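Long-range contacts in enoyl-CoA hydratase/isomerase family protein (Pseudomonas syringae pv. tomato, PDB 3OT6), which probably catalyses a hydration or isomerisation reaction on acyl-CoA thioesters: residues A[102-107]-A[125-130]; A[25-30]-A[57-62]. One frame throughout, in Å; residues are numbered along the deposited sequence.

Contact 1: residues A[102-107]-A[125-130]; sequences PGHAVA and PFSIGL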
loop_
_atom_site.group_PDB
_atom_site.type_symbol
_atom_site.label_atom_id
_atom_site.label_comp_id
_atom_site.label_asym_id
_atom_site.label_seq_id
_atom_site.Cartn_x
_atom_site.Cartn_y
_atom_site.Cartn_z
ATOM N N PRO A 102 -1.691 9.990 -5.093
ATOM C CA PRO A 102 -1.768 11.214 -5.931
ATOM C C PRO A 102 -1.914 11.000 -7.462
ATOM O O PRO A 102 -1.863 11.961 -8.216
ATOM C CB PRO A 102 -0.499 12.014 -5.548
ATOM C CG PRO A 102 0.395 11.086 -4.821
ATOM C CD PRO A 102 -0.296 9.717 -4.701
ATOM N N GLY A 103 -2.148 9.771 -7.912
ATOM C CA GLY A 103 -2.325 9.513 -9.325
ATOM C C GLY A 103 -2.462 8.029 -9.597
ATOM O O GLY A 103 -3.496 7.396 -9.222
ATOM N N HIS A 104 -1.453 7.478 -10.279
ATOM C CA HIS A 104 -1.381 6.046 -10.639
ATOM C C HIS A 104 -0.993 5.202 -9.433
ATOM O O HIS A 104 -0.169 5.624 -8.595
ATOM C CB HIS A 104 -0.276 5.834 -11.700
ATOM C CG HIS A 104 -0.554 6.495 -13.010
ATOM N ND1 HIS A 104 0.224 7.516 -13.503
ATOM C CD2 HIS A 104 -1.529 6.287 -13.923
ATOM C CE1 HIS A 104 -0.264 7.918 -14.663
ATOM N NE2 HIS A 104 -1.331 7.188 -14.939
ATOM N N ALA A 105 -1.497 3.980 -9.371
ATOM C CA ALA A 105 -1.018 3.004 -8.392
ATOM C C ALA A 105 -1.118 1.604 -9.022
ATOM O O ALA A 105 -2.217 1.107 -9.291
ATOM C CB ALA A 105 -1.845 3.115 -7.091
ATOM N N VAL A 106 0.018 0.979 -9.326
ATOM C CA VAL A 106 0.003 -0.215 -10.184
ATOM C C VAL A 106 0.796 -1.275 -9.467
ATOM O O VAL A 106 1.840 -0.971 -8.868
ATOM C CB VAL A 106 0.649 0.071 -11.545
ATOM C CG1 VAL A 106 0.750 -1.208 -12.433
ATOM C CG2 VAL A 106 -0.104 1.182 -12.309
ATOM N N ALA A 107 0.291 -2.513 -9.504
ATOM C CA ALA A 107 0.994 -3.722 -9.000
ATOM C C ALA A 107 1.253 -3.464 -7.496
ATOM O O ALA A 107 0.304 -3.043 -6.829
ATOM C CB ALA A 107 2.269 -4.023 -9.812
ATOM N N PRO A 125 -6.497 11.242 -15.267
ATOM C CA PRO A 125 -6.221 10.161 -16.242
ATOM C C PRO A 125 -5.295 9.108 -15.642
ATOM O O PRO A 125 -4.237 8.816 -16.207
ATOM C CB PRO A 125 -5.511 10.898 -17.387
ATOM C CG PRO A 125 -4.805 12.112 -16.705
ATOM C CD PRO A 125 -5.755 12.503 -15.552
ATOM N N PHE A 126 -5.671 8.539 -14.491
ATOM C CA PHE A 126 -4.728 7.678 -13.757
ATOM C C PHE A 126 -5.141 6.249 -13.859
ATOM O O PHE A 126 -6.297 5.976 -14.139
ATOM C CB PHE A 126 -4.617 8.144 -12.340
ATOM C CG PHE A 126 -4.158 9.578 -12.218
ATOM C CD1 PHE A 126 -2.857 9.940 -12.584
ATOM C CD2 PHE A 126 -5.024 10.555 -11.749
ATOM C CE1 PHE A 126 -2.420 11.239 -12.474
ATOM C CE2 PHE A 126 -4.602 11.881 -11.616
ATOM C CZ PHE A 126 -3.290 12.232 -11.964
ATOM N N SER A 127 -4.198 5.334 -13.732
ATOM C CA SER A 127 -4.547 3.926 -13.679
ATOM C C SER A 127 -4.264 3.383 -12.292
ATOM O O SER A 127 -3.146 3.594 -11.739
ATOM C CB SER A 127 -3.695 3.109 -14.662
ATOM O OG SER A 127 -3.935 3.644 -15.937
ATOM N N ILE A 128 -5.217 2.633 -11.759
ATOM C CA ILE A 128 -4.955 1.919 -10.542
ATOM C C ILE A 128 -5.293 0.460 -10.777
ATOM O O ILE A 128 -6.428 0.136 -11.229
ATOM C CB ILE A 128 -5.824 2.456 -9.434
ATOM C CG1 ILE A 128 -5.437 3.899 -9.091
ATOM C CG2 ILE A 128 -5.781 1.506 -8.262
ATOM C CD1 ILE A 128 -6.466 4.573 -8.295
ATOM N N GLY A 129 -4.349 -0.443 -10.507
ATOM C CA GLY A 129 -4.671 -1.833 -10.688
ATOM C C GLY A 129 -3.469 -2.709 -10.596
ATOM O O GLY A 129 -2.401 -2.229 -10.310
ATOM N N LEU A 130 -3.665 -3.987 -10.919
ATOM C CA LEU A 130 -2.720 -5.021 -10.721
ATOM C C LEU A 130 -2.382 -5.596 -12.101
ATOM O O LEU A 130 -3.129 -6.420 -12.662
ATOM C CB LEU A 130 -3.335 -6.110 -9.811
ATOM C CG LEU A 130 -3.712 -5.628 -8.411
ATOM C CD1 LEU A 130 -4.357 -6.783 -7.604
ATOM C CD2 LEU A 130 -2.493 -5.013 -7.654
HETATM O O HOH W 1 -3.691 6.205 -17.124
#

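Contact 2: residues A[25-30]-A[57-62]; sequences KVNAIS and PGILSG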
loop_
_atom_site.group_PDB
_atom_site.type_symbol
_atom_site.label_atom_id
_atom_site.label_comp_id
_atom_site.label_asym_id
_atom_site.label_seq_id
_atom_site.Cartn_x
_atom_site.Cartn_y
_atom_site.Cartn_z
ATOM N N LYS A 25 11.455 8.024 -11.223
ATOM C CA LYS A 25 10.333 8.438 -12.083
ATOM C C LYS A 25 8.968 7.868 -11.650
ATOM O O LYS A 25 7.959 8.546 -11.775
ATOM C CB LYS A 25 10.663 8.018 -13.540
ATOM C CG LYS A 25 10.112 8.909 -14.697
ATOM C CD LYS A 25 11.165 9.987 -15.190
ATOM C CE LYS A 25 10.425 11.350 -15.484
ATOM N NZ LYS A 25 11.281 12.413 -16.069
ATOM N N VAL A 26 8.924 6.633 -11.149
ATOM C CA VAL A 26 7.629 5.947 -10.928
ATOM C C VAL A 26 7.431 5.401 -9.495
ATOM O O VAL A 26 6.559 4.514 -9.256
ATOM C CB VAL A 26 7.450 4.757 -11.937
ATOM C CG1 VAL A 26 7.217 5.287 -13.389
ATOM C CG2 VAL A 26 8.638 3.777 -11.868
ATOM N N ASN A 27 8.258 5.899 -8.563
ATOM C CA ASN A 27 8.279 5.420 -7.201
ATOM C C ASN A 27 8.389 3.888 -7.101
ATOM O O ASN A 27 7.663 3.257 -6.335
ATOM C CB ASN A 27 7.044 5.910 -6.443
ATOM C CG ASN A 27 7.141 7.379 -6.005
ATOM O OD1 ASN A 27 8.222 7.922 -5.849
ATOM N ND2 ASN A 27 5.994 7.993 -5.717
ATOM N N ALA A 28 9.296 3.270 -7.841
ATOM C CA ALA A 28 9.446 1.829 -7.715
ATOM C C ALA A 28 9.700 1.433 -6.255
ATOM O O ALA A 28 10.311 2.178 -5.493
ATOM C CB ALA A 28 10.565 1.316 -8.634
ATOM N N ILE A 29 9.230 0.255 -5.865
ATOM C CA ILE A 29 9.436 -0.278 -4.561
ATOM C C ILE A 29 10.708 -1.110 -4.671
ATOM O O ILE A 29 10.710 -2.207 -5.225
ATOM C CB ILE A 29 8.214 -1.124 -4.096
ATOM C CG1 ILE A 29 6.901 -0.353 -4.272
ATOM C CG2 ILE A 29 8.368 -1.601 -2.644
ATOM C CD1 ILE A 29 6.843 1.055 -3.592
ATOM N N SER A 30 11.801 -0.560 -4.162
ATOM C CA SER A 30 13.102 -1.228 -4.186
ATOM C C SER A 30 13.370 -1.763 -2.793
ATOM O O SER A 30 12.581 -1.500 -1.886
ATOM C CB SER A 30 14.178 -0.228 -4.558
ATOM O OG SER A 30 14.225 0.840 -3.605
ATOM N N PRO A 57 3.598 13.851 -7.246
ATOM C CA PRO A 57 2.406 14.171 -8.056
ATOM C C PRO A 57 2.245 13.204 -9.222
ATOM O O PRO A 57 3.233 12.829 -9.844
ATOM C CB PRO A 57 2.709 15.581 -8.578
ATOM C CG PRO A 57 3.575 16.177 -7.473
ATOM C CD PRO A 57 4.500 15.014 -7.095
ATOM N N GLY A 58 0.998 12.788 -9.451
ATOM C CA GLY A 58 0.637 11.908 -10.516
ATOM C C GLY A 58 0.968 10.453 -10.266
ATOM O O GLY A 58 0.621 9.607 -11.084
ATOM N N ILE A 59 1.655 10.123 -9.168
ATOM C CA ILE A 59 2.013 8.722 -8.930
ATOM C C ILE A 59 2.197 8.300 -7.436
ATOM O O ILE A 59 3.062 8.860 -6.717
ATOM C CB ILE A 59 3.257 8.318 -9.752
ATOM C CG1 ILE A 59 3.557 6.851 -9.580
ATOM C CG2 ILE A 59 4.466 9.141 -9.351
ATOM C CD1 ILE A 59 3.396 6.076 -10.840
ATOM N N LEU A 60 1.427 7.282 -7.007
ATOM C CA LEU A 60 1.698 6.576 -5.748
ATOM C C LEU A 60 2.916 5.661 -5.900
ATOM O O LEU A 60 3.978 5.867 -5.220
ATOM C CB LEU A 60 0.483 5.805 -5.223
ATOM C CG LEU A 60 0.782 4.976 -3.941
ATOM C CD1 LEU A 60 1.317 5.894 -2.841
ATOM C CD2 LEU A 60 -0.475 4.163 -3.452
ATOM N N SER A 61 2.798 4.672 -6.790
ATOM C CA SER A 61 3.929 3.812 -7.102
ATOM C C SER A 61 3.546 2.914 -8.255
ATOM O O SER A 61 2.405 2.472 -8.330
ATOM C CB SER A 61 4.343 2.973 -5.913
ATOM O OG SER A 61 5.280 2.017 -6.300
ATOM N N GLY A 62 4.500 2.656 -9.158
ATOM C CA GLY A 62 4.275 1.810 -10.329
ATOM C C GLY A 62 4.624 0.376 -9.972
ATOM O O GLY A 62 4.584 -0.492 -10.825
#

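Contact 1: residues A[102-107]-A[125-130]
The carbonyl oxygen of G129 is gripped by an N-H and a CA-H of segment 102-107: A107 N gives a hydrogen bond of 2.8 Å to G129 O, and V106 CA adds a CA-H...O contact with the same oxygen at 3.1 Å. One step back, A105 O accepts from G129 N at 2.9 Å and also meets the CA-H of I128. The third bond, from A105 N to S127 O, is likewise 2.9 Å long. A105 thus uses both its N-H and its carbonyl on the residues flanking I128, which is the evidence for parallel pairing. On one face of this sheet A105 CB lies 4.2 Å from I128 CG1, and L113 of helix 108-113 packs against both.

At the start of the pair the contact becomes aromatic. G103, having no side chain, lets the ring of F126 lie flat against its backbone; G103 CA is 3.4 Å from the F126 ring centroid, a CH-pi contact. F126 CG lies beside its own backbone N, anti to the carbonyl carbon (chi1 -58°), the rotamer in which the ring covers G103 CA. The F126 edge points CD1 over the centre of the H104 imidazole in a T-shaped stack, with centroids of H104 and F126 5.2 Å apart and planes at 82°. A water in the imidazole plane donates to P125 O at 2.8 Å and bonds to S127 OG.

The crotonase fold is a spiral of beta-beta-alpha units whose short second strands form a small second sheet; 103-106 paired with 128-129, with helix 108-113 following N-cap A107, is consistent with it.

Contact 2: residues A[25-30]-A[57-62]
V26 meets the second segment through its carbonyl: G62 N donates to V26 O at 2.8 Å, with a C=O...N angle of 171°, so the N-H arrives almost head-on to the oxygen. S61 CA adds a longer CA-H...O contact to the same atom, and I59 CG1 packs 3.8 Å from V26 O.

N27, with positive phi and psi, contributes at both ends. Its carbonyl takes the hydroxyl of S61, OG to N27 O being 2.7 Å, from above the carbonyl plane. S61 OG stands anti to its own backbone N (chi1 171°); the hydroxyl joins the two segments and also reaches the backbone N of G63 just beyond. N27 leaves the main chain toward 57-62, and its ND2 donates to L60 O at 3.0 Å, reaching that oxygen 51° out of its carbonyl plane. The other end of the amide, OD1, accepts from N23 N, which fixes which way round the amide sits.

A28 turns its methyl away, and its carbonyl is bound by N23 ND2. I29 then brings an apolar group back: I29 CD1 lies 3.3 Å from S61 OG, with CG1 alongside, while backbone bonds join I29 to G63 and D65. S30 OG caps V33 N at the start of helix 31-46.

All three hydrogen bonds between the segments end on main-chain carbonyls, with two neutral side chains and one backbone N-H as donors. The chemistry therefore implies a polar, uncharged attachment whose apolar part is small.

In the fold
Contact 2 closes before contact 1 opens along the chain, and their centres lie about 9 Å apart on the same side of the molecule. They meet in the four-stranded mixed sheet, where strand 58-59 is at the edge, 103-106 next and 128-129 third. Probable hydrogen bonds from L60 N to H104 O (2.8 Å) and from V106 N to S61 O (3.0 Å) join them, and F126 packs on G58. Segments 57-62 and 102-107 run side by side toward helix 66-71 and helix 108-113. In crotonases, backbone N-H groups just beyond these two strands form the oxyanion hole, so the pairing probably helps set its geometry here.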